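PDB 3T6C: putative ManD family dehydratase, which dehydrates D-gluconate to 2-dehydro-3-deoxy-D-gluconate with low activity, using one magnesium ion per subunit. Local coordinates for residues A[26-35]-A[46-56]; A[37-46]-A[380-388]. One frame throughout, in Å; residues are numbered along the deposited sequence.

Interaction 1 pairs strands 29-37 and 44-51 of one hairpin, and interaction 2 sets the turn between them against helix 381-386, more than 330 residues further along the chain. The centres of the two contacts are about 21 Å apart, yet they share Val46, which pairs with Ile35 in the first and touches Phe387 in the second. Interaction 2 is the one closer to the active site: the side chain of Leu44 lies about 6 Å from that of the substrate-binding Asp352 and about 10 Å from a bound D-gluconate, whereas in interaction 1 the side chain of Val46 is about 12 Å from that of Asp352.

Interaction 1 (A[26-35]-A[46-56])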
# COMPACT_ATOMS: atom_id res chain seq x y z
N ASN A 26 41.45 8.48 -31.47
CA ASN A 26 41.71 9.19 -32.73
C ASN A 26 41.43 10.70 -32.63
O ASN A 26 42.37 11.50 -32.66
CB ASN A 26 40.92 8.57 -33.88
CG ASN A 26 41.31 9.15 -35.23
OD1 ASN A 26 42.03 10.14 -35.32
ND2 ASN A 26 40.80 8.53 -36.31
N LEU A 27 40.16 11.11 -32.51
CA LEU A 27 39.88 12.53 -32.22
C LEU A 27 40.12 12.78 -30.75
O LEU A 27 39.98 11.89 -29.92
CB LEU A 27 38.40 12.88 -32.47
CG LEU A 27 37.92 12.74 -33.90
CD1 LEU A 27 36.40 12.85 -34.01
CD2 LEU A 27 38.59 13.79 -34.77
N PHE A 28 40.45 14.02 -30.44
CA PHE A 28 40.51 14.48 -29.05
C PHE A 28 40.07 15.94 -28.99
O PHE A 28 40.10 16.65 -30.01
CB PHE A 28 41.91 14.30 -28.41
CG PHE A 28 43.00 14.98 -29.13
CD1 PHE A 28 43.72 14.32 -30.13
CD2 PHE A 28 43.37 16.27 -28.79
CE1 PHE A 28 44.76 14.96 -30.80
CE2 PHE A 28 44.44 16.90 -29.46
CZ PHE A 28 45.10 16.25 -30.44
N ILE A 29 39.54 16.34 -27.83
CA ILE A 29 39.01 17.69 -27.65
C ILE A 29 40.17 18.67 -27.42
O ILE A 29 41.11 18.42 -26.64
CB ILE A 29 38.10 17.69 -26.40
CG1 ILE A 29 36.86 16.80 -26.71
CG2 ILE A 29 37.72 19.11 -26.03
CD1 ILE A 29 35.94 16.60 -25.49
N THR A 30 40.21 19.71 -28.26
CA THR A 30 41.25 20.71 -28.13
C THR A 30 40.89 22.04 -27.45
O THR A 30 41.78 22.73 -26.93
CB THR A 30 41.80 21.04 -29.51
OG1 THR A 30 40.75 21.53 -30.35
CG2 THR A 30 42.43 19.80 -30.15
N ASN A 31 39.60 22.36 -27.46
CA ASN A 31 39.16 23.64 -26.89
C ASN A 31 37.69 23.53 -26.57
O ASN A 31 37.00 22.88 -27.30
CB ASN A 31 39.39 24.78 -27.93
CG ASN A 31 39.29 26.18 -27.31
OD1 ASN A 31 40.23 26.64 -26.65
ND2 ASN A 31 38.18 26.87 -27.54
N VAL A 32 37.23 24.20 -25.52
CA VAL A 32 35.82 24.26 -25.20
C VAL A 32 35.55 25.69 -24.88
O VAL A 32 36.23 26.28 -24.01
CB VAL A 32 35.45 23.39 -23.96
CG1 VAL A 32 33.94 23.59 -23.54
CG2 VAL A 32 35.80 21.93 -24.25
N LYS A 33 34.55 26.28 -25.53
CA LYS A 33 34.20 27.65 -25.14
C LYS A 33 32.71 27.93 -25.03
O LYS A 33 31.88 27.22 -25.58
CB LYS A 33 34.82 28.64 -26.06
CG LYS A 33 34.18 28.70 -27.38
CD LYS A 33 34.78 29.90 -28.10
CE LYS A 33 34.57 29.79 -29.54
NZ LYS A 33 35.60 30.59 -30.31
N THR A 34 32.38 28.99 -24.32
CA THR A 34 30.98 29.38 -24.13
C THR A 34 30.75 30.69 -24.88
O THR A 34 31.55 31.62 -24.76
CB THR A 34 30.67 29.65 -22.67
OG1 THR A 34 31.00 28.52 -21.85
CG2 THR A 34 29.20 29.98 -22.51
N ILE A 35 29.64 30.77 -25.62
CA ILE A 35 29.25 31.94 -26.35
C ILE A 35 27.92 32.41 -25.76
O ILE A 35 26.94 31.61 -25.65
CB ILE A 35 29.07 31.62 -27.84
CG1 ILE A 35 30.45 31.26 -28.46
CG2 ILE A 35 28.51 32.82 -28.57
CD1 ILE A 35 30.33 30.40 -29.72
N VAL A 46 25.64 29.10 -25.35
CA VAL A 46 25.96 28.08 -26.33
C VAL A 46 27.38 27.61 -26.02
O VAL A 46 28.22 28.40 -25.60
CB VAL A 46 25.89 28.70 -27.76
CG1 VAL A 46 26.65 27.87 -28.79
CG2 VAL A 46 24.42 28.91 -28.16
N VAL A 47 27.63 26.31 -26.17
CA VAL A 47 28.97 25.75 -26.05
C VAL A 47 29.48 25.31 -27.42
O VAL A 47 28.74 24.73 -28.22
CB VAL A 47 28.91 24.54 -25.12
CG1 VAL A 47 30.17 23.69 -25.21
CG2 VAL A 47 28.71 25.04 -23.65
N LYS A 48 30.75 25.60 -27.69
CA LYS A 48 31.43 25.05 -28.89
C LYS A 48 32.62 24.20 -28.46
O LYS A 48 33.51 24.69 -27.76
CB LYS A 48 31.91 26.19 -29.84
CG LYS A 48 32.57 25.65 -31.11
CD LYS A 48 32.60 26.85 -32.10
CE LYS A 48 33.10 26.50 -33.45
NZ LYS A 48 33.07 27.77 -34.30
N ILE A 49 32.65 22.92 -28.85
CA ILE A 49 33.76 22.03 -28.56
C ILE A 49 34.56 21.77 -29.85
O ILE A 49 34.01 21.25 -30.81
CB ILE A 49 33.28 20.68 -28.01
CG1 ILE A 49 32.56 20.89 -26.67
CG2 ILE A 49 34.50 19.73 -27.87
CD1 ILE A 49 32.11 19.58 -26.03
N GLU A 50 35.83 22.18 -29.86
CA GLU A 50 36.71 21.95 -31.02
C GLU A 50 37.48 20.66 -30.84
O GLU A 50 37.80 20.25 -29.73
CB GLU A 50 37.67 23.11 -31.23
CG GLU A 50 36.92 24.35 -31.53
CD GLU A 50 37.75 25.43 -32.16
OE1 GLU A 50 38.99 25.46 -31.94
OE2 GLU A 50 37.16 26.23 -32.89
N THR A 51 37.73 19.99 -31.97
CA THR A 51 38.60 18.80 -31.98
C THR A 51 39.88 19.05 -32.78
O THR A 51 40.11 20.14 -33.34
CB THR A 51 37.91 17.61 -32.58
OG1 THR A 51 37.80 17.77 -34.02
CG2 THR A 51 36.48 17.46 -32.02
N ASN A 52 40.69 18.01 -32.87
CA ASN A 52 41.92 18.12 -33.64
C ASN A 52 41.72 17.99 -35.13
O ASN A 52 42.67 18.20 -35.89
CB ASN A 52 42.93 17.06 -33.18
CG ASN A 52 42.37 15.68 -33.30
OD1 ASN A 52 41.24 15.42 -32.88
ND2 ASN A 52 43.14 14.77 -33.90
N GLU A 53 40.50 17.67 -35.56
CA GLU A 53 40.25 17.54 -37.00
C GLU A 53 39.77 18.89 -37.49
O GLU A 53 38.76 19.39 -37.02
CB GLU A 53 39.20 16.47 -37.27
CG GLU A 53 38.74 16.49 -38.71
CD GLU A 53 37.98 15.23 -39.14
OE1 GLU A 53 38.32 14.12 -38.66
OE2 GLU A 53 37.05 15.36 -39.97
N PRO A 54 40.52 19.49 -38.43
CA PRO A 54 40.12 20.81 -38.89
C PRO A 54 38.67 20.80 -39.37
O PRO A 54 38.22 19.95 -40.14
CB PRO A 54 41.06 21.09 -40.07
CG PRO A 54 42.24 20.16 -39.84
CD PRO A 54 41.69 18.95 -39.15
N GLY A 55 37.95 21.78 -38.87
CA GLY A 55 36.57 21.97 -39.24
C GLY A 55 35.52 21.12 -38.55
O GLY A 55 34.35 21.36 -38.78
N LEU A 56 35.93 20.13 -37.74
CA LEU A 56 35.00 19.25 -37.03
C LEU A 56 34.88 19.79 -35.61
O LEU A 56 35.85 19.78 -34.83
CB LEU A 56 35.51 17.83 -37.00
CG LEU A 56 34.74 16.84 -36.13
CD1 LEU A 56 33.25 16.81 -36.42
CD2 LEU A 56 35.30 15.45 -36.30
O HOH W 1 41.86 22.64 -32.66
O HOH W 2 35.87 25.91 -28.64
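Asn52 meets Phe28 twice. Its OD1 accepts a hydrogen bond from Phe28 N at 2.9 Å, the donor standing 49° out of the carbonyl plane, while its CB lies over one face of the Phe28 ring. Amide and ring are stacked, their planes 20° apart. With CG held between its own backbone N and carbonyl carbon (chi1 58°), the Asn52 amide folds back over the ring. Beside this pair, Leu27 CD1 touches Leu56 CD2 at 3.6 Å, the two side chains crossing at about a right angle.

Thr51 shapes the chain just beyond: its OG1 donates to Leu56 O (2.9 Å) and accepts from Glu53 N (3.1 Å), the latter an ST turn. Farther along, Thr30 and Asn31 both face Glu50, Thr30 N donating to Glu50 O and Glu50 N to Asn31 O. A water spans Asn31 ND2 and Lys48 O. Lys33 and Lys48 lie side by side and both form salt bridges with Glu412, which probably offsets their like charges. On the other face Val32 CG1 approaches Val47 CG1 at 4.1 Å; Val32 packs on Ala80 and Ile117 of helices 68-83 and 108-129, and Val47 on Ile75 of the first. The whole is an antiparallel hairpin with a classic beta bulge, part of the three-stranded sheet of the enolase-superfamily N-terminal domain.

Interaction 2 (A[37-46]-A[380-388]); sequences TAPGGIDLVV and NDALREVFP
Pro39 is the residue that the hairpin turn presses onto helix 381-386. From its CB, the ring begins against the helix backbone, 3.9 Å from Leu383 N, with Ala382 CB and Leu383 CD2 close by. CG reaches on to Val386 CG2 at 3.9 Å and comes to the edge of the Phe387 ring, while CD lies 4.2 Å from Leu383 CD2. The carbonyl of the same residue is held too: Asn380 ND2 donates to Pro39 O at 3.2 Å, nearly straight (165° at the hydrogen), with the oxygen in the plane of the Asn380 amide.

That amide works at both ends, since Asn380 OD1 accepts from Leu383 N at 2.8 Å as the helix N-cap; a chi1 of 68° curls it back over the first turn. Leu383 CG meanwhile packs on Gly40 N. Beyond Pro39, Val46 CG2 sits at the rim of the Phe387 ring, 3.9 Å from CE2, and Leu44 CD1 is 4.1 Å from CE1; Pro355 and Ile356 of helix 355-367 also touch this ring. A type I turn, Ala38 to Gly41, thus docks on a capped helix, joining the N-terminal domain to the C-terminal barrel domain, as in the mandelate racemase family, whose active site lies between the two.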
# COMPACT_ATOMS: atom_id res chain seq x y z
N THR A 37 24.93 34.98 -26.34
CA THR A 37 24.36 35.80 -27.42
C THR A 37 22.83 35.91 -27.30
O THR A 37 22.21 35.04 -26.74
CB THR A 37 24.78 35.22 -28.84
OG1 THR A 37 24.34 36.09 -29.88
CG2 THR A 37 24.20 33.82 -29.12
N ALA A 38 22.25 37.00 -27.83
CA ALA A 38 20.82 37.20 -27.68
C ALA A 38 20.10 37.68 -28.96
O ALA A 38 19.45 38.71 -28.92
CB ALA A 38 20.57 38.21 -26.52
N PRO A 39 20.17 36.91 -30.05
CA PRO A 39 19.67 37.46 -31.34
C PRO A 39 18.16 37.56 -31.37
O PRO A 39 17.63 38.37 -32.14
CB PRO A 39 20.18 36.44 -32.39
CG PRO A 39 21.36 35.67 -31.66
CD PRO A 39 20.88 35.62 -30.20
N GLY A 40 17.48 36.74 -30.58
CA GLY A 40 16.03 36.80 -30.47
C GLY A 40 15.50 37.68 -29.33
O GLY A 40 14.30 37.71 -29.08
N GLY A 41 16.38 38.43 -28.69
CA GLY A 41 16.00 39.32 -27.60
C GLY A 41 15.97 38.61 -26.26
O GLY A 41 15.50 39.19 -25.27
N ILE A 42 16.52 37.39 -26.22
CA ILE A 42 16.53 36.55 -25.02
C ILE A 42 17.93 35.99 -24.87
O ILE A 42 18.50 35.46 -25.84
CB ILE A 42 15.50 35.41 -25.11
CG1 ILE A 42 14.09 36.00 -25.14
CG2 ILE A 42 15.59 34.47 -23.86
CD1 ILE A 42 13.06 35.01 -25.50
N ASP A 43 18.49 36.10 -23.67
CA ASP A 43 19.90 35.68 -23.49
C ASP A 43 20.05 34.16 -23.60
O ASP A 43 19.37 33.42 -22.91
CB ASP A 43 20.42 36.11 -22.12
CG ASP A 43 20.51 37.63 -21.96
OD1 ASP A 43 20.44 38.36 -22.97
OD2 ASP A 43 20.70 38.05 -20.80
N LEU A 44 20.96 33.74 -24.47
CA LEU A 44 21.28 32.31 -24.71
C LEU A 44 22.68 31.95 -24.31
O LEU A 44 23.56 32.80 -24.39
CB LEU A 44 21.21 31.99 -26.22
CG LEU A 44 19.91 32.47 -26.89
CD1 LEU A 44 19.96 32.15 -28.38
CD2 LEU A 44 18.71 31.81 -26.27
N VAL A 45 22.91 30.69 -23.89
CA VAL A 45 24.27 30.18 -23.64
C VAL A 45 24.56 29.01 -24.56
O VAL A 45 23.85 27.99 -24.52
CB VAL A 45 24.43 29.71 -22.19
CG1 VAL A 45 25.89 29.36 -21.90
CG2 VAL A 45 23.93 30.79 -21.22
N VAL A 46 25.64 29.10 -25.35
CA VAL A 46 25.96 28.08 -26.33
C VAL A 46 27.38 27.61 -26.02
O VAL A 46 28.22 28.40 -25.60
CB VAL A 46 25.89 28.70 -27.76
CG1 VAL A 46 26.65 27.87 -28.79
CG2 VAL A 46 24.42 28.91 -28.16
N ASN A 380 13.16 34.48 -35.04
CA ASN A 380 13.28 35.61 -35.96
C ASN A 380 14.42 35.54 -36.95
O ASN A 380 15.24 34.61 -36.95
CB ASN A 380 13.35 36.96 -35.18
CG ASN A 380 14.65 37.16 -34.36
OD1 ASN A 380 15.51 36.31 -34.33
ND2 ASN A 380 14.78 38.32 -33.69
N ASP A 381 14.48 36.52 -37.85
CA ASP A 381 15.53 36.45 -38.84
C ASP A 381 16.92 36.52 -38.25
O ASP A 381 17.82 35.82 -38.70
CB ASP A 381 15.30 37.48 -39.94
CG ASP A 381 14.32 36.95 -40.99
OD1 ASP A 381 13.08 37.15 -40.83
OD2 ASP A 381 14.79 36.29 -41.96
N ALA A 382 17.10 37.31 -37.22
CA ALA A 382 18.42 37.39 -36.58
C ALA A 382 18.87 36.02 -36.01
O ALA A 382 20.04 35.63 -36.19
CB ALA A 382 18.42 38.46 -35.49
N LEU A 383 17.96 35.30 -35.36
CA LEU A 383 18.27 33.96 -34.88
C LEU A 383 18.64 33.02 -36.02
O LEU A 383 19.62 32.27 -35.94
CB LEU A 383 17.04 33.37 -34.17
CG LEU A 383 16.92 33.77 -32.70
CD1 LEU A 383 15.52 33.41 -32.17
CD2 LEU A 383 18.04 33.05 -31.89
N ARG A 384 17.87 33.11 -37.11
CA ARG A 384 18.12 32.25 -38.26
C ARG A 384 19.46 32.53 -38.97
O ARG A 384 20.06 31.63 -39.53
CB ARG A 384 16.94 32.31 -39.23
CG ARG A 384 15.68 31.65 -38.65
CD ARG A 384 14.47 31.70 -39.58
NE ARG A 384 13.41 30.92 -38.92
CZ ARG A 384 13.26 29.59 -39.07
NH1 ARG A 384 14.04 28.90 -39.91
NH2 ARG A 384 12.31 28.94 -38.40
N GLU A 385 19.87 33.80 -38.96
CA GLU A 385 21.15 34.22 -39.49
C GLU A 385 22.31 33.78 -38.60
O GLU A 385 23.31 33.26 -39.09
CB GLU A 385 21.15 35.75 -39.54
CG GLU A 385 22.37 36.36 -40.19
CD GLU A 385 22.02 37.59 -41.03
OE1 GLU A 385 22.71 37.81 -42.01
OE2 GLU A 385 21.06 38.32 -40.72
N VAL A 386 22.17 34.01 -37.29
CA VAL A 386 23.24 33.65 -36.33
C VAL A 386 23.41 32.14 -36.20
O VAL A 386 24.51 31.65 -36.00
CB VAL A 386 23.00 34.28 -34.95
CG1 VAL A 386 23.99 33.76 -33.92
CG2 VAL A 386 23.17 35.84 -35.07
N PHE A 387 22.32 31.41 -36.38
CA PHE A 387 22.34 29.95 -36.31
C PHE A 387 21.87 29.31 -37.61
O PHE A 387 20.74 28.86 -37.69
CB PHE A 387 21.46 29.46 -35.14
CG PHE A 387 21.93 29.90 -33.78
CD1 PHE A 387 21.49 31.12 -33.23
CD2 PHE A 387 22.75 29.08 -33.03
CE1 PHE A 387 21.92 31.52 -31.94
CE2 PHE A 387 23.17 29.44 -31.77
CZ PHE A 387 22.75 30.67 -31.21
N PRO A 388 22.74 29.22 -38.62
CA PRO A 388 22.30 28.58 -39.88
C PRO A 388 21.88 27.13 -39.65
O PRO A 388 22.54 26.39 -38.91
CB PRO A 388 23.56 28.63 -40.76
CG PRO A 388 24.34 29.80 -40.20
CD PRO A 388 24.09 29.78 -38.72